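Local coordinates for protein L-ribulose 3-epimerase (Mesorhizobium loti, PDB 3VYL) that epimerises L-ribulose, and probably other ketoses such as D-psicose and D-tagatose, at the C3 position with a manganese ion bound in its TIM barrel, at residues A25-A30 / L57-A62; L34-Y39 / D237-S242. All coordinates share one frame; numbering follows the deposited sequence.

Interaction 1: A25-A30 / L57-A62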
loop_
_atom_site.group_PDB
_atom_site.type_symbol
_atom_site.label_atom_id
_atom_site.label_comp_id
_atom_site.label_asym_id
_atom_site.label_seq_id
_atom_site.Cartn_x
_atom_site.Cartn_y
_atom_site.Cartn_z
ATOM N N ALA A 25 6.507 -14.581 33.203
ATOM C CA ALA A 25 5.462 -13.725 33.772
ATOM C C ALA A 25 5.186 -12.501 32.895
ATOM O O ALA A 25 4.042 -12.014 32.822
ATOM C CB ALA A 25 5.825 -13.297 35.191
ATOM N N ASN A 26 6.236 -11.998 32.247
ATOM C CA ASN A 26 6.097 -10.881 31.328
ATOM C C ASN A 26 5.319 -11.305 30.087
ATOM O O ASN A 26 4.385 -10.615 29.686
ATOM C CB ASN A 26 7.460 -10.281 30.977
ATOM C CG ASN A 26 8.041 -9.456 32.111
ATOM O OD1 ASN A 26 7.642 -9.606 33.267
ATOM N ND2 ASN A 26 8.983 -8.578 31.789
ATOM N N THR A 27 5.681 -12.455 29.519
ATOM C CA THR A 27 4.932 -13.069 28.430
ATOM C C THR A 27 3.419 -13.103 28.704
ATOM O O THR A 27 2.622 -12.644 27.876
ATOM C CB THR A 27 5.433 -14.497 28.148
ATOM O OG1 THR A 27 6.829 -14.465 27.835
ATOM C CG2 THR A 27 4.686 -15.109 26.988
ATOM N N ARG A 28 3.031 -13.632 29.864
ATOM C CA ARG A 28 1.625 -13.718 30.233
ATOM C C ARG A 28 0.952 -12.356 30.435
ATOM O O ARG A 28 -0.173 -12.155 29.974
ATOM C CB ARG A 28 1.442 -14.586 31.480
ATOM C CG ARG A 28 1.430 -16.085 31.218
ATOM C CD ARG A 28 0.057 -16.595 30.783
ATOM N NE ARG A 28 -0.992 -16.369 31.784
ATOM C CZ ARG A 28 -2.254 -16.790 31.673
ATOM N NH1 ARG A 28 -2.650 -17.476 30.603
ATOM N NH2 ARG A 28 -3.125 -16.527 32.641
ATOM N N ASP A 29 1.624 -11.424 31.111
ATOM C CA ASP A 29 1.058 -10.086 31.316
ATOM C C ASP A 29 0.816 -9.340 30.010
ATOM O O ASP A 29 -0.093 -8.515 29.917
ATOM C CB ASP A 29 1.949 -9.247 32.229
ATOM C CG ASP A 29 1.933 -9.734 33.665
ATOM O OD1 ASP A 29 2.251 -8.928 34.561
ATOM O OD2 ASP A 29 1.607 -10.924 33.897
ATOM N N ALA A 30 1.641 -9.640 29.008
ATOM C CA ALA A 30 1.539 -9.031 27.688
ATOM C C ALA A 30 0.418 -9.654 26.853
ATOM O O ALA A 30 -0.024 -9.069 25.868
ATOM C CB ALA A 30 2.871 -9.140 26.963
ATOM N N LEU A 57 1.733 -22.021 33.614
ATOM C CA LEU A 57 1.300 -20.725 33.081
ATOM C C LEU A 57 0.351 -20.863 31.883
ATOM O O LEU A 57 -0.373 -19.923 31.547
ATOM C CB LEU A 57 2.501 -19.858 32.694
ATOM C CG LEU A 57 3.032 -18.726 33.586
ATOM C CD1 LEU A 57 2.006 -18.267 34.617
ATOM C CD2 LEU A 57 4.341 -19.107 34.251
ATOM N N GLY A 58 0.354 -22.035 31.250
ATOM C CA GLY A 58 -0.505 -22.290 30.096
ATOM C C GLY A 58 0.166 -21.894 28.796
ATOM O O GLY A 58 -0.485 -21.644 27.792
ATOM N N LEU A 59 1.487 -21.839 28.821
ATOM C CA LEU A 59 2.255 -21.437 27.667
ATOM C C LEU A 59 2.709 -22.671 26.916
ATOM O O LEU A 59 2.879 -23.732 27.506
ATOM C CB LEU A 59 3.465 -20.617 28.132
ATOM C CG LEU A 59 3.442 -19.087 28.306
ATOM C CD1 LEU A 59 2.063 -18.479 28.478
ATOM C CD2 LEU A 59 4.364 -18.657 29.440
ATOM N N GLY A 60 2.876 -22.534 25.604
ATOM C CA GLY A 60 3.624 -23.506 24.804
ATOM C C GLY A 60 5.052 -23.003 24.661
ATOM O O GLY A 60 5.401 -21.927 25.162
ATOM N N VAL A 61 5.883 -23.767 23.965
ATOM C CA VAL A 61 7.291 -23.416 23.845
ATOM C C VAL A 61 7.866 -23.868 22.499
ATOM O O VAL A 61 7.556 -24.945 21.999
ATOM C CB VAL A 61 8.122 -23.927 25.070
ATOM C CG1 VAL A 61 8.057 -25.449 25.209
ATOM C CG2 VAL A 61 9.571 -23.437 25.017
ATOM N N ALA A 62 8.677 -23.007 21.898
ATOM C CA ALA A 62 9.450 -23.390 20.726
ATOM C C ALA A 62 10.907 -23.038 20.995
ATOM O O ALA A 62 11.197 -22.129 21.770
ATOM C CB ALA A 62 8.940 -22.664 19.499
#
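The guanidinium of Arg-28 lies with one face over the backbone carbonyl of Leu-57. Arg-28 CZ sits 3.7 Å from Leu-57 O; NH1 is about as near but badly angled, and no hydrogen bond forms. The carbonyl oxygen therefore faces the flat group from above instead of meeting an N-H. Arg-28 CD is in van der Waals range of the same atom, 3.4 Å from Leu-57 O, and the chain behind it is greasy: Arg-28 CG packs 3.9 Å from Leu-57 CG, while CD rests 3.6 Å from Leu-59 CD1. The arginine gets there by folding rather than stretching, with bends at chi2 (-83°) and chi3 (-61°) that lead the chain past both leucines. Next to it, Thr-27 adds a looser touch, CG2 to Leu-59 CD2 at 4.3 Å, its hydroxyl being hydrogen-bonded to Thr-23 O of its own helix. Leu-59 is buried here, whereas Arg-28 stays exposed. Between the two leucines the chain turns at Gly-58, whose positive phi (89°) belongs to a Schellman motif with two bonds back into the last turn of helix 47-57. Leu-59 follows, and strand 60-66 begins at the next residue. This is the helix-to-strand turn of an alpha/beta barrel, here packed against the last part of helix 17-30, the preceding outer helix.

Interaction 2: L34-Y39 / D237-S242. With MN (manganese (II) ion), chain I.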
loop_
_atom_site.group_PDB
_atom_site.type_symbol
_atom_site.label_atom_id
_atom_site.label_comp_id
_atom_site.label_asym_id
_atom_site.label_seq_id
_atom_site.Cartn_x
_atom_site.Cartn_y
_atom_site.Cartn_z
ATOM N N LEU A 34 2.653 -18.302 23.901
ATOM C CA LEU A 34 3.815 -19.148 23.653
ATOM C C LEU A 34 5.076 -18.367 24.031
ATOM O O LEU A 34 5.044 -17.129 24.115
ATOM C CB LEU A 34 3.852 -19.610 22.201
ATOM C CG LEU A 34 4.959 -20.576 21.780
ATOM C CD1 LEU A 34 4.398 -21.658 20.876
ATOM C CD2 LEU A 34 6.084 -19.825 21.074
ATOM N N ILE A 35 6.159 -19.098 24.299
ATOM C CA ILE A 35 7.481 -18.505 24.503
ATOM C C ILE A 35 8.498 -19.215 23.631
ATOM O O ILE A 35 8.506 -20.445 23.538
ATOM C CB ILE A 35 7.921 -18.485 26.003
ATOM C CG1 ILE A 35 9.189 -17.630 26.218
ATOM C CG2 ILE A 35 8.135 -19.891 26.558
ATOM C CD1 ILE A 35 8.995 -16.142 26.017
ATOM N N GLU A 36 9.331 -18.430 22.965
ATOM C CA GLU A 36 10.417 -18.966 22.169
ATOM C C GLU A 36 11.746 -18.703 22.873
ATOM O O GLU A 36 12.079 -17.561 23.213
ATOM C CB GLU A 36 10.399 -18.329 20.778
ATOM C CG GLU A 36 11.439 -18.840 19.783
ATOM C CD GLU A 36 11.208 -18.268 18.400
ATOM O OE1 GLU A 36 10.105 -17.724 18.189
ATOM O OE2 GLU A 36 12.102 -18.352 17.527
ATOM N N PHE A 37 12.521 -19.748 23.069
ATOM C CA PHE A 37 13.803 -19.653 23.700
ATOM C C PHE A 37 14.827 -19.949 22.662
ATOM O O PHE A 37 14.614 -20.795 21.882
ATOM C CB PHE A 37 13.896 -20.667 24.825
ATOM C CG PHE A 37 13.155 -20.275 26.063
ATOM C CD1 PHE A 37 13.487 -19.149 26.739
ATOM C CD2 PHE A 37 12.155 -21.044 26.541
ATOM C CE1 PHE A 37 12.829 -18.777 27.857
ATOM C CE2 PHE A 37 11.496 -20.697 27.666
ATOM C CZ PHE A 37 11.827 -19.557 28.324
ATOM N N SER A 38 15.880 -19.152 22.591
ATOM C CA SER A 38 17.020 -19.370 21.702
ATOM C C SER A 38 18.017 -20.483 21.920
ATOM O O SER A 38 18.482 -21.067 20.982
ATOM C CB SER A 38 17.888 -18.153 21.692
ATOM O OG SER A 38 19.224 -18.543 22.012
ATOM N N TYR A 39 18.499 -20.635 23.134
ATOM C CA TYR A 39 19.135 -21.860 23.571
ATOM C C TYR A 39 19.379 -21.820 25.055
ATOM O O TYR A 39 19.726 -20.792 25.585
ATOM C CB TYR A 39 20.415 -22.148 22.797
ATOM C CG TYR A 39 20.872 -23.574 22.909
ATOM C CD1 TYR A 39 20.438 -24.533 22.034
ATOM C CD2 TYR A 39 21.730 -23.954 23.900
ATOM C CE1 TYR A 39 20.860 -25.830 22.141
ATOM C CE2 TYR A 39 22.153 -25.248 24.021
ATOM C CZ TYR A 39 21.711 -26.166 23.133
ATOM O OH TYR A 39 22.131 -27.430 23.275
ATOM N N ASP A 237 1.476 -21.857 14.808
ATOM C CA ASP A 237 2.014 -20.801 15.668
ATOM C C ASP A 237 2.733 -19.691 14.891
ATOM O O ASP A 237 3.308 -19.920 13.816
ATOM C CB ASP A 237 2.979 -21.385 16.708
ATOM C CG ASP A 237 2.346 -22.462 17.576
ATOM O OD1 ASP A 237 1.157 -22.343 17.953
ATOM O OD2 ASP A 237 3.070 -23.427 17.901
ATOM N N LEU A 238 2.694 -18.490 15.456
ATOM C CA LEU A 238 3.526 -17.400 14.977
ATOM C C LEU A 238 3.949 -16.525 16.142
ATOM O O LEU A 238 3.202 -16.381 17.117
ATOM C CB LEU A 238 2.818 -16.581 13.892
ATOM C CG LEU A 238 1.447 -15.967 14.143
ATOM C CD1 LEU A 238 1.569 -14.639 14.874
ATOM C CD2 LEU A 238 0.774 -15.765 12.797
ATOM N N SER A 239 5.136 -15.936 16.044
ATOM C CA SER A 239 5.654 -15.162 17.165
ATOM C C SER A 239 6.214 -13.818 16.794
ATOM O O SER A 239 6.782 -13.647 15.720
ATOM C CB SER A 239 6.712 -15.955 17.912
ATOM O OG SER A 239 6.065 -16.975 18.625
ATOM N N PHE A 240 6.054 -12.881 17.719
ATOM C CA PHE A 240 6.609 -11.547 17.607
ATOM C C PHE A 240 8.101 -11.562 17.910
ATOM O O PHE A 240 8.540 -12.245 18.829
ATOM C CB PHE A 240 5.874 -10.623 18.573
ATOM C CG PHE A 240 6.468 -9.251 18.677
ATOM C CD1 PHE A 240 6.690 -8.473 17.532
ATOM C CD2 PHE A 240 6.781 -8.718 19.920
ATOM C CE1 PHE A 240 7.214 -7.198 17.632
ATOM C CE2 PHE A 240 7.313 -7.447 20.020
ATOM C CZ PHE A 240 7.524 -6.684 18.875
ATOM N N GLU A 241 8.868 -10.791 17.144
ATOM C CA GLU A 241 10.336 -10.778 17.228
ATOM C C GLU A 241 10.833 -9.323 17.117
ATOM O O GLU A 241 10.473 -8.599 16.190
ATOM C CB GLU A 241 10.919 -11.649 16.103
ATOM C CG GLU A 241 12.338 -12.165 16.302
ATOM C CD GLU A 241 12.893 -12.920 15.088
ATOM O OE1 GLU A 241 14.017 -13.450 15.178
ATOM O OE2 GLU A 241 12.241 -13.003 14.034
ATOM N N SER A 242 11.510 -8.836 18.141
ATOM C CA SER A 242 12.135 -7.525 18.146
ATOM C C SER A 242 13.269 -7.532 19.145
ATOM O O SER A 242 13.108 -8.015 20.219
ATOM C CB SER A 242 11.104 -6.491 18.528
ATOM O OG SER A 242 11.575 -5.196 18.412
HETATM MN MN MN I . 13.262 -14.800 12.850
HETATM O O HOH W 1 15.568 -14.433 13.249
#
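Leu-34 reaches across to segment 237-242 with its two methyls. Its CB already points that way, and chi1 of -176° carries CG onward, anti to the backbone N, to where the branches split. Leu-34 CD1 lies 3.7 Å from Asp-237 OD2, the two side chains crossing at about a right angle. Leu-34 CD2 lies 3.8 Å from Ser-239 OG. The polar groups have their own partners: Asp-237 OD1, the other carboxylate oxygen, accepts from Arg-3 N, and Ser-239 OG is hydrogen-bonded to Tyr-204 OH. Two residues on, Glu-36 extends in the same direction, and its OE1 lies 3.8 Å from Ser-239 CB. That OE1 is hydrogen-bonded to both Tyr-204 OH and His-206 NE2, and OE2 to Ser-64 OG, which fixes the carboxylate. Since His-206 binds the manganese through ND1, Glu-36 is a second-shell residue, placed to hold the orientation of that histidine. Glu-241 is itself first shell, with OE2 2.4 Å from the manganese and OE1 a longer 2.8 Å; a metal-bound water donates to OE1 at 2.7 Å. Asp-180, His-206 and Glu-147 complete the protein's share of the site. The contact lies inside the barrel, bridging over strand 4-7, which stands between strands 34-37 and 238-240. Outside, Ile-35 and Phe-37 pack on helix 17-30, and Leu-238 and Phe-240 on helix 266-292.

Interaction 1 belongs to the outer layer of the barrel and is partly buried, while interaction 2 is fully buried among the strands near the metal. Their chemistry follows: the first joins an arginine chain to leucines and a carbonyl at the protein surface, the second mixes methyls with polar groups, of which Glu-36 is hydrogen-bonded to the metal ligand His-206. They meet through one sheet. Strands 34-37 and 60-66 are neighbours, and Ala-62 N and O probably bond with Ile-35 O and Phe-37 N. Ile-35 also packs under Thr-27, so helix 17-30 covers the outward side of the strand whose inward side carries interaction 2.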